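Bifunctional autolysin (Staphylococcus aureus subsp. aureus Mu50, PDB 6FXO) hydrolyses the peptidoglycan of the bacterial cell wall, the crystallised part belonging to glycoside hydrolase family 73 and probably acting as its N-acetylglucosaminidase. Local coordinates at residues M12-V17 / H47-K52; A22-K27 / T207-T212; D76-F81 / Y108-A113. All blocks are in the same frame, centred on the assembly; numbering follows the deposited sequence.

Contact 1 (M12-V17 / H47-K52)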
loop_
_atom_site.group_PDB
_atom_site.type_symbol
_atom_site.label_atom_id
_atom_site.label_comp_id
_atom_site.label_asym_id
_atom_site.label_seq_id
_atom_site.Cartn_x
_atom_site.Cartn_y
_atom_site.Cartn_z
ATOM N N MET A 12 16.505 -7.616 19.371
ATOM C CA MET A 12 15.394 -7.637 20.298
ATOM C C MET A 12 14.755 -8.978 20.313
ATOM O O MET A 12 15.364 -9.983 19.972
ATOM C CB MET A 12 14.337 -6.695 19.783
ATOM C CG MET A 12 14.299 -5.406 20.436
ATOM S SD MET A 12 12.870 -4.683 19.642
ATOM C CE MET A 12 12.871 -3.209 20.362
ATOM N N THR A 13 13.496 -8.992 20.691
ATOM C CA THR A 13 12.838 -10.280 20.711
ATOM C C THR A 13 11.374 -10.127 20.412
ATOM O O THR A 13 10.760 -9.125 20.755
ATOM C CB THR A 13 13.107 -10.993 22.041
ATOM O OG1 THR A 13 12.425 -12.249 22.037
ATOM C CG2 THR A 13 12.682 -10.172 23.231
ATOM N N LEU A 14 10.820 -11.137 19.757
ATOM C CA LEU A 14 9.425 -11.173 19.384
ATOM C C LEU A 14 8.553 -11.156 20.623
ATOM O O LEU A 14 7.445 -10.628 20.583
ATOM C CB LEU A 14 9.189 -12.461 18.584
ATOM C CG LEU A 14 7.766 -12.766 18.140
ATOM C CD1 LEU A 14 7.333 -11.793 17.066
ATOM C CD2 LEU A 14 7.714 -14.179 17.598
ATOM N N ASN A 15 9.061 -11.729 21.728
ATOM C CA ASN A 15 8.314 -11.770 22.969
ATOM C C ASN A 15 8.098 -10.373 23.507
ATOM O O ASN A 15 7.013 -10.042 23.979
ATOM C CB ASN A 15 9.117 -12.575 23.970
ATOM C CG ASN A 15 8.886 -14.057 23.907
ATOM O OD1 ASN A 15 8.748 -14.628 22.817
ATOM N ND2 ASN A 15 8.950 -14.770 25.021
ATOM N N GLN A 16 9.149 -9.556 23.410
ATOM C CA GLN A 16 9.183 -8.166 23.859
ATOM C C GLN A 16 8.356 -7.310 22.953
ATOM O O GLN A 16 7.491 -6.566 23.408
ATOM C CB GLN A 16 10.633 -7.613 23.832
ATOM C CG GLN A 16 11.035 -6.602 24.929
ATOM C CD GLN A 16 12.438 -6.046 24.704
ATOM O OE1 GLN A 16 13.421 -6.792 24.705
ATOM N NE2 GLN A 16 12.608 -4.703 24.595
ATOM N N VAL A 17 8.603 -7.442 21.653
ATOM C CA VAL A 17 7.814 -6.605 20.733
ATOM C C VAL A 17 6.313 -6.844 20.698
ATOM O O VAL A 17 5.547 -5.913 20.464
ATOM C CB VAL A 17 8.427 -6.573 19.321
ATOM C CG1 VAL A 17 9.750 -5.822 19.339
ATOM C CG2 VAL A 17 8.613 -7.981 18.784
ATOM N N HIS A 47 2.019 -14.034 16.602
ATOM C CA HIS A 47 1.932 -14.830 15.356
ATOM C C HIS A 47 1.809 -13.980 14.091
ATOM O O HIS A 47 2.340 -14.306 13.048
ATOM C CB HIS A 47 0.756 -15.832 15.455
ATOM C CG HIS A 47 0.494 -16.667 14.242
ATOM N ND1 HIS A 47 -0.604 -16.449 13.438
ATOM C CD2 HIS A 47 1.067 -17.816 13.809
ATOM C CE1 HIS A 47 -0.698 -17.444 12.559
ATOM N NE2 HIS A 47 0.302 -18.287 12.766
ATOM N N ALA A 48 1.062 -12.928 14.204
ATOM C CA ALA A 48 0.824 -12.005 13.133
ATOM C C ALA A 48 2.062 -11.116 12.868
ATOM O O ALA A 48 2.212 -10.577 11.772
ATOM C CB ALA A 48 -0.361 -11.157 13.474
ATOM N N MET A 49 2.931 -11.026 13.882
ATOM C CA MET A 49 4.179 -10.231 13.892
ATOM C C MET A 49 5.473 -11.001 13.611
ATOM O O MET A 49 6.516 -10.438 13.235
ATOM C CB MET A 49 4.341 -9.622 15.293
ATOM C CG MET A 49 3.637 -8.340 15.494
ATOM S SD MET A 49 3.842 -7.824 17.225
ATOM C CE MET A 49 5.530 -7.882 17.389
ATOM N N ASP A 50 5.392 -12.277 13.792
ATOM C CA ASP A 50 6.511 -13.170 13.602
ATOM C C ASP A 50 7.017 -13.150 12.221
ATOM O O ASP A 50 6.670 -13.990 11.429
ATOM C CB ASP A 50 6.112 -14.577 14.084
ATOM C CG ASP A 50 7.220 -15.602 14.001
ATOM O OD1 ASP A 50 8.236 -15.433 14.699
ATOM O OD2 ASP A 50 7.040 -16.606 13.288
ATOM N N THR A 51 7.898 -12.212 11.936
ATOM C CA THR A 51 8.421 -12.152 10.562
ATOM C C THR A 51 9.057 -13.452 10.118
ATOM O O THR A 51 9.154 -13.685 8.919
ATOM C CB THR A 51 9.527 -11.134 10.390
ATOM O OG1 THR A 51 10.673 -11.639 11.055
ATOM C CG2 THR A 51 9.176 -9.781 10.911
ATOM N N LYS A 52 9.548 -14.276 11.037
ATOM C CA LYS A 52 10.130 -15.491 10.558
ATOM C C LYS A 52 9.085 -16.314 9.847
ATOM O O LYS A 52 9.392 -17.017 8.891
ATOM C CB LYS A 52 10.824 -16.331 11.651
ATOM C CG LYS A 52 12.030 -17.240 11.214
ATOM C CD LYS A 52 12.389 -17.457 9.679
ATOM C CE LYS A 52 13.637 -18.345 9.462
ATOM N NZ LYS A 52 14.123 -18.487 8.021
#
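Val17, which packs against Met49 across this contact, sends its backbone N to Thr13 O at 2.9 Å, and Gln16 N adds a second, weak bond to the same carbonyl. Both segments hold a helix N-cap: Thr13 before helix 14-22, its OG1 taking a weak bond from Asn15 N, and Asp50, which touches Leu14, before helix 51-56. Asp50 also centres an inverse gamma turn, the sharp corner at which the chain leaves helix 42-49 for the next helix. The case illustrates how a helix start can be packed against a helix-to-helix corner largely by van der Waals contact, part of it between a methyl and a carboxylate oxygen, with no polar bond between the two segments.

Leu14 reaches across with CG anti to its backbone N (chi1 177°), and its two methyls divide the work. Leu14 CD1 rests on the backbone of the corner, 3.8 Å from Asp50 CA, and also lies 4.1 Å from Met49 CB. Leu14 CD2 meets the carboxylate, 3.2 Å from Asp50 OD1, a close methyl-to-oxygen approach; the two side chains cross at about a right angle. The other carboxylate oxygen, OD2, caps the next helix through a weak bond to Arg53 N.

One turn further on lies the buried half of the contact. Met49 is covered by Ala18 and Gln21 of helix 14-22 and by Trp200, and its carbonyl O binds Tyr196 OH. Its thioether chain runs out extended and then bends at the last bond (chi3 53°), which brings Met49 CE to 3.4 Å from Val17 CG2.

Contact 2 (A22-K27 / T207-T212)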
loop_
_atom_site.group_PDB
_atom_site.type_symbol
_atom_site.label_atom_id
_atom_site.label_comp_id
_atom_site.label_asym_id
_atom_site.label_seq_id
_atom_site.Cartn_x
_atom_site.Cartn_y
_atom_site.Cartn_z
ATOM N N ALA A 22 0.405 -5.149 22.926
ATOM C CA ALA A 22 -0.689 -5.376 23.849
ATOM C C ALA A 22 -0.881 -4.193 24.825
ATOM O O ALA A 22 -2.026 -3.987 25.246
ATOM C CB ALA A 22 -0.465 -6.669 24.621
ATOM N N GLY A 23 0.215 -3.413 25.187
ATOM C CA GLY A 23 0.028 -2.302 26.098
ATOM C C GLY A 23 -0.423 -1.014 25.444
ATOM O O GLY A 23 -0.625 -0.021 26.140
ATOM N N LEU A 24 -0.595 -1.013 24.105
ATOM C CA LEU A 24 -1.020 0.221 23.458
ATOM C C LEU A 24 -2.411 0.673 23.830
ATOM O O LEU A 24 -3.316 -0.152 23.960
ATOM C CB LEU A 24 -0.896 0.119 21.936
ATOM C CG LEU A 24 0.373 -0.548 21.432
ATOM C CD1 LEU A 24 0.399 -0.498 19.926
ATOM C CD2 LEU A 24 1.600 0.135 22.006
ATOM N N GLN A 25 -2.595 1.993 23.991
ATOM C CA GLN A 25 -3.925 2.461 24.345
ATOM C C GLN A 25 -4.902 2.158 23.228
ATOM O O GLN A 25 -6.088 1.968 23.474
ATOM C CB GLN A 25 -3.948 3.952 24.701
ATOM C CG GLN A 25 -2.900 4.793 24.009
ATOM C CD GLN A 25 -3.172 6.248 24.254
ATOM O OE1 GLN A 25 -2.691 6.844 25.222
ATOM N NE2 GLN A 25 -3.970 6.846 23.381
ATOM N N TYR A 26 -4.391 2.151 21.988
ATOM C CA TYR A 26 -5.210 1.866 20.825
ATOM C C TYR A 26 -4.996 0.391 20.624
ATOM O O TYR A 26 -4.171 -0.058 19.842
ATOM C CB TYR A 26 -4.829 2.740 19.632
ATOM C CG TYR A 26 -5.749 3.937 19.599
ATOM C CD1 TYR A 26 -6.713 4.069 18.610
ATOM C CD2 TYR A 26 -5.705 4.900 20.595
ATOM C CE1 TYR A 26 -7.610 5.129 18.616
ATOM C CE2 TYR A 26 -6.597 5.963 20.613
ATOM C CZ TYR A 26 -7.549 6.075 19.620
ATOM O OH TYR A 26 -8.433 7.128 19.637
ATOM N N LYS A 27 -5.787 -0.338 21.368
ATOM C CA LYS A 27 -5.819 -1.810 21.413
ATOM C C LYS A 27 -6.143 -2.505 20.116
ATOM O O LYS A 27 -7.047 -2.141 19.345
ATOM C CB LYS A 27 -6.871 -2.270 22.468
ATOM C CG LYS A 27 -7.069 -1.378 23.710
ATOM C CD LYS A 27 -7.978 -0.103 23.530
ATOM C CE LYS A 27 -9.491 -0.188 23.691
ATOM N NZ LYS A 27 -10.161 1.176 23.626
ATOM N N THR A 207 4.241 3.316 17.764
ATOM C CA THR A 207 4.167 4.652 17.218
ATOM C C THR A 207 3.841 4.679 15.750
ATOM O O THR A 207 4.237 3.813 14.988
ATOM C CB THR A 207 5.466 5.406 17.537
ATOM O OG1 THR A 207 5.676 5.370 18.953
ATOM C CG2 THR A 207 5.433 6.846 17.059
ATOM N N HIS A 208 3.068 5.680 15.389
ATOM C CA HIS A 208 2.592 5.951 14.047
ATOM C C HIS A 208 2.040 4.758 13.258
ATOM O O HIS A 208 2.169 4.699 12.029
ATOM C CB HIS A 208 3.645 6.718 13.232
ATOM C CG HIS A 208 3.003 7.657 12.272
ATOM N ND1 HIS A 208 3.075 7.464 10.907
ATOM C CD2 HIS A 208 2.130 8.679 12.478
ATOM C CE1 HIS A 208 2.262 8.337 10.314
ATOM N NE2 HIS A 208 1.681 9.082 11.244
ATOM N N GLN A 209 1.440 3.796 13.959
ATOM C CA GLN A 209 0.896 2.642 13.268
ATOM C C GLN A 209 -0.391 2.850 12.471
ATOM O O GLN A 209 -1.300 3.553 12.890
ATOM C CB GLN A 209 0.792 1.453 14.212
ATOM C CG GLN A 209 2.074 1.273 14.999
ATOM C CD GLN A 209 1.963 0.084 15.921
ATOM O OE1 GLN A 209 0.894 -0.243 16.453
ATOM N NE2 GLN A 209 3.048 -0.563 16.151
ATOM N N TYR A 210 -0.454 2.193 11.322
ATOM C CA TYR A 210 -1.606 2.284 10.458
ATOM C C TYR A 210 -2.976 1.730 10.886
ATOM O O TYR A 210 -3.932 2.292 10.422
ATOM C CB TYR A 210 -1.253 1.695 9.085
ATOM C CG TYR A 210 -1.957 2.356 7.923
ATOM C CD1 TYR A 210 -3.211 1.924 7.506
ATOM C CD2 TYR A 210 -1.357 3.381 7.211
ATOM C CE1 TYR A 210 -3.835 2.493 6.417
ATOM C CE2 TYR A 210 -1.985 3.963 6.115
ATOM C CZ TYR A 210 -3.229 3.515 5.725
ATOM O OH TYR A 210 -3.887 4.066 4.648
ATOM N N ALA A 211 -3.098 0.670 11.738
ATOM C CA ALA A 211 -4.422 0.192 12.097
ATOM C C ALA A 211 -4.327 -0.786 13.238
ATOM O O ALA A 211 -3.250 -1.315 13.510
ATOM C CB ALA A 211 -5.082 -0.482 10.901
ATOM N N THR A 212 -5.455 -1.029 13.903
ATOM C CA THR A 212 -5.465 -1.948 15.013
ATOM C C THR A 212 -5.447 -3.411 14.641
ATOM O O THR A 212 -4.925 -4.223 15.395
ATOM C CB THR A 212 -6.575 -1.574 16.024
ATOM O OG1 THR A 212 -7.818 -1.321 15.345
ATOM C CG2 THR A 212 -6.191 -0.360 16.858
#
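Leu24 meets Gln209, and Tyr26 and Lys27 meet Thr212, where two irregular loops come together at the surface, 180 residues apart in sequence. One follows helix 14-22 near the N-terminus; the other leads from helix 195-200 to helix 216-231 and belongs to the glycosidase region of the lysozyme clan, so the contact joins that region to the N-terminal part of the chain. The example shows how a side chain can lie against backbone carbonyls as well as against another side chain.

The main side-chain-to-side-chain touch is Leu24 with Gln209. Leu24 CD1 lies 3.5 Å from Gln209 OE1, with the two chains crossing at about a right angle. Gln209 runs extended beyond CG (chi2 -179°), which carries its amide out to the leucine methyl. The amide is oriented from elsewhere: NE2 bonds to Gln21 OE1, in the helix just before Leu24, and weakly to Trp200 O, which leaves OE1 facing the leucine.

The side-chain-to-backbone part centres on Thr212. Thr212 CB sits 3.4 Å from Lys27 O. The polar atom plays little part, Thr212 OG1 being 4.2 Å from Lys27 O. Nearby the loops are joined more firmly, by backbone hydrogen bonding between Thr212 and Gln29 just beyond the segment. The methyl does the touching, with OG1 between the backbone N and the carbonyl carbon (chi1 47°): Thr212 CG2 comes to 3.6 Å from Tyr26 O and 3.2 Å from Lys27 O.

Contact 3 (D76-F81 / Y108-A113)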
loop_
_atom_site.group_PDB
_atom_site.type_symbol
_atom_site.label_atom_id
_atom_site.label_comp_id
_atom_site.label_asym_id
_atom_site.label_seq_id
_atom_site.Cartn_x
_atom_site.Cartn_y
_atom_site.Cartn_z
ATOM N N ASP A 76 4.516 -1.906 -20.986
ATOM C CA ASP A 76 3.605 -2.747 -21.754
ATOM C C ASP A 76 2.913 -3.738 -20.858
ATOM O O ASP A 76 1.737 -4.043 -21.047
ATOM C CB ASP A 76 4.353 -3.580 -22.805
ATOM C CG ASP A 76 4.238 -3.100 -24.232
ATOM O OD1 ASP A 76 5.280 -3.016 -24.912
ATOM O OD2 ASP A 76 3.112 -2.765 -24.657
ATOM N N LYS A 77 3.673 -4.264 -19.895
ATOM C CA LYS A 77 3.147 -5.230 -18.954
ATOM C C LYS A 77 2.088 -4.605 -18.115
ATOM O O LYS A 77 1.109 -5.272 -17.745
ATOM C CB LYS A 77 4.290 -5.807 -18.068
ATOM C CG LYS A 77 4.791 -7.203 -18.484
ATOM C CD LYS A 77 5.967 -7.699 -17.622
ATOM C CE LYS A 77 5.948 -9.192 -17.421
ATOM N NZ LYS A 77 6.575 -10.070 -18.422
ATOM N N ILE A 78 2.257 -3.291 -17.846
ATOM C CA ILE A 78 1.259 -2.642 -17.044
ATOM C C ILE A 78 -0.018 -2.509 -17.818
ATOM O O ILE A 78 -1.071 -2.863 -17.298
ATOM C CB ILE A 78 1.774 -1.294 -16.483
ATOM C CG1 ILE A 78 2.612 -1.499 -15.211
ATOM C CG2 ILE A 78 0.615 -0.413 -16.138
ATOM C CD1 ILE A 78 3.666 -2.580 -15.245
ATOM N N ASN A 79 0.063 -2.027 -19.059
ATOM C CA ASN A 79 -1.186 -1.910 -19.803
ATOM C C ASN A 79 -1.844 -3.243 -20.021
ATOM O O ASN A 79 -3.070 -3.302 -20.063
ATOM C CB ASN A 79 -1.018 -1.218 -21.128
ATOM C CG ASN A 79 -0.610 0.201 -20.946
ATOM O OD1 ASN A 79 -1.375 1.018 -20.440
ATOM N ND2 ASN A 79 0.570 0.585 -21.337
ATOM N N GLN A 80 -1.062 -4.332 -20.141
ATOM C CA GLN A 80 -1.777 -5.579 -20.342
ATOM C C GLN A 80 -2.671 -5.847 -19.131
ATOM O O GLN A 80 -3.706 -6.491 -19.267
ATOM C CB GLN A 80 -0.822 -6.753 -20.607
ATOM C CG GLN A 80 -1.096 -7.444 -21.941
ATOM N N PHE A 81 -2.269 -5.338 -17.947
ATOM C CA PHE A 81 -3.047 -5.531 -16.734
ATOM C C PHE A 81 -4.184 -4.507 -16.518
ATOM O O PHE A 81 -5.244 -4.891 -16.036
ATOM C CB PHE A 81 -2.110 -5.593 -15.502
ATOM C CG PHE A 81 -2.746 -5.390 -14.142
ATOM C CD1 PHE A 81 -3.492 -6.400 -13.545
ATOM C CD2 PHE A 81 -2.589 -4.203 -13.456
ATOM C CE1 PHE A 81 -4.065 -6.213 -12.299
ATOM C CE2 PHE A 81 -3.164 -4.023 -12.204
ATOM C CZ PHE A 81 -3.898 -5.028 -11.637
ATOM N N TYR A 108 2.268 -0.269 -5.797
ATOM C CA TYR A 108 1.658 0.398 -4.695
ATOM C C TYR A 108 0.862 1.548 -5.181
ATOM O O TYR A 108 -0.194 1.864 -4.600
ATOM C CB TYR A 108 2.712 0.862 -3.683
ATOM C CG TYR A 108 2.170 1.567 -2.452
ATOM C CD1 TYR A 108 1.672 0.843 -1.371
ATOM C CD2 TYR A 108 2.183 2.944 -2.359
ATOM C CE1 TYR A 108 1.212 1.479 -0.241
ATOM C CE2 TYR A 108 1.721 3.594 -1.219
ATOM C CZ TYR A 108 1.237 2.857 -0.159
ATOM O OH TYR A 108 0.770 3.478 0.980
ATOM N N LEU A 109 1.368 2.184 -6.264
ATOM C CA LEU A 109 0.638 3.322 -6.791
ATOM C C LEU A 109 -0.619 2.910 -7.555
ATOM O O LEU A 109 -1.648 3.568 -7.401
ATOM C CB LEU A 109 1.540 4.116 -7.714
ATOM C CG LEU A 109 1.312 5.586 -7.854
ATOM C CD1 LEU A 109 1.727 6.286 -6.582
ATOM C CD2 LEU A 109 2.209 6.097 -9.014
ATOM N N ILE A 110 -0.520 1.810 -8.401
ATOM C CA ILE A 110 -1.641 1.415 -9.127
ATOM C C ILE A 110 -2.742 0.810 -8.211
ATOM O O ILE A 110 -3.896 1.204 -8.369
ATOM C CB ILE A 110 -1.148 0.349 -10.122
ATOM C CG1 ILE A 110 -0.293 0.970 -11.216
ATOM C CG2 ILE A 110 -2.340 -0.549 -10.714
ATOM C CD1 ILE A 110 0.367 -0.191 -12.005
ATOM N N SER A 111 -2.383 -0.088 -7.249
ATOM C CA SER A 111 -3.438 -0.613 -6.459
ATOM C C SER A 111 -4.109 0.529 -5.759
ATOM O O SER A 111 -5.318 0.499 -5.620
ATOM C CB SER A 111 -2.925 -1.697 -5.512
ATOM O OG SER A 111 -1.981 -1.174 -4.623
ATOM N N HIS A 112 -3.352 1.530 -5.365
ATOM C CA HIS A 112 -4.016 2.629 -4.706
ATOM C C HIS A 112 -4.965 3.296 -5.732
ATOM O O HIS A 112 -6.059 3.619 -5.359
ATOM C CB HIS A 112 -3.090 3.725 -4.175
ATOM C CG HIS A 112 -2.645 3.401 -2.800
ATOM N ND1 HIS A 112 -2.018 2.236 -2.543
ATOM C CD2 HIS A 112 -2.888 4.006 -1.616
ATOM C CE1 HIS A 112 -1.873 2.098 -1.222
ATOM N NE2 HIS A 112 -2.390 3.156 -0.639
ATOM N N ALA A 113 -4.526 3.492 -7.030
ATOM C CA ALA A 113 -5.443 4.122 -7.982
ATOM C C ALA A 113 -6.771 3.280 -8.224
ATOM O O ALA A 113 -7.823 3.828 -8.398
ATOM C CB ALA A 113 -4.772 4.371 -9.298
#
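Ile110 carries the whole contact on its side of the pair, reaching Phe81 with one branch and Ile78 with the other. Its CB points toward helix 75-82 and marks the fork. The first branch is short: Ile110 CG2 ends 3.9 Å from Phe81 CE2. It comes in at the edge of the ring and in the ring plane, so the methyl abuts the rim of the aromatic and does not lie over a face. The second branch goes on through CG1 and is drawn out straight (chi2 170°) to CD1. This tip, Ile110 CD1, finds the fork of Ile78, lying 4.1 Å from Ile78 CG1 and equally far from Ile78 CG2. Ile78 turns its own CD1 aside (chi2 47°), and the contact therefore falls on the inner atoms of that side chain.

The two segments belong to helices 75-82 and 106-116, the latter part of the largely helical, lysozyme-like fold of glycoside hydrolase family 73, probably the catalytic part. Their closest CA atoms, Ile78 and Ile110, are 9.4 Å apart, and the space between the backbones is bridged by these three buried apolar side chains. Phe95 of helix 92-102 also packs on Ile110, while Phe81 touches Lys230 and Ile231 of helix 216-231 and makes a cation-pi contact with Lys85.

Within helix 75-82, Phe81 N bonds to Ile78 O at 2.8 Å, and both residues direct their CB atoms toward helix 106-116. The Phe81 ring swings out past Ile110, the two side chains sliding by one another in opposite directions, and it is the rim carbon CE2 that the CG2 methyl meets.

How the contacts relate
Contacts 1 and 2 are neighbours, their centres 15 Å apart and their nearest atoms about 6 Å, and they share go-betweens: Gln21 touches Met49 of contact 1 and bonds to Gln209 of contact 2, and Trp200 likewise meets both. Contact 3 lies on the opposite side of the chain's centre, its centre 33 Å from that of contact 1 and 31 Å from that of contact 2. Yet the nearest atoms of contacts 2 and 3 are only about 6 Å apart, where the hydroxyl end of Tyr210 comes near the His112 ring and the Tyr108 hydroxyl without touching. As in lysozyme-like glycosidases, a substrate groove may run between these parts, but its place is an inference.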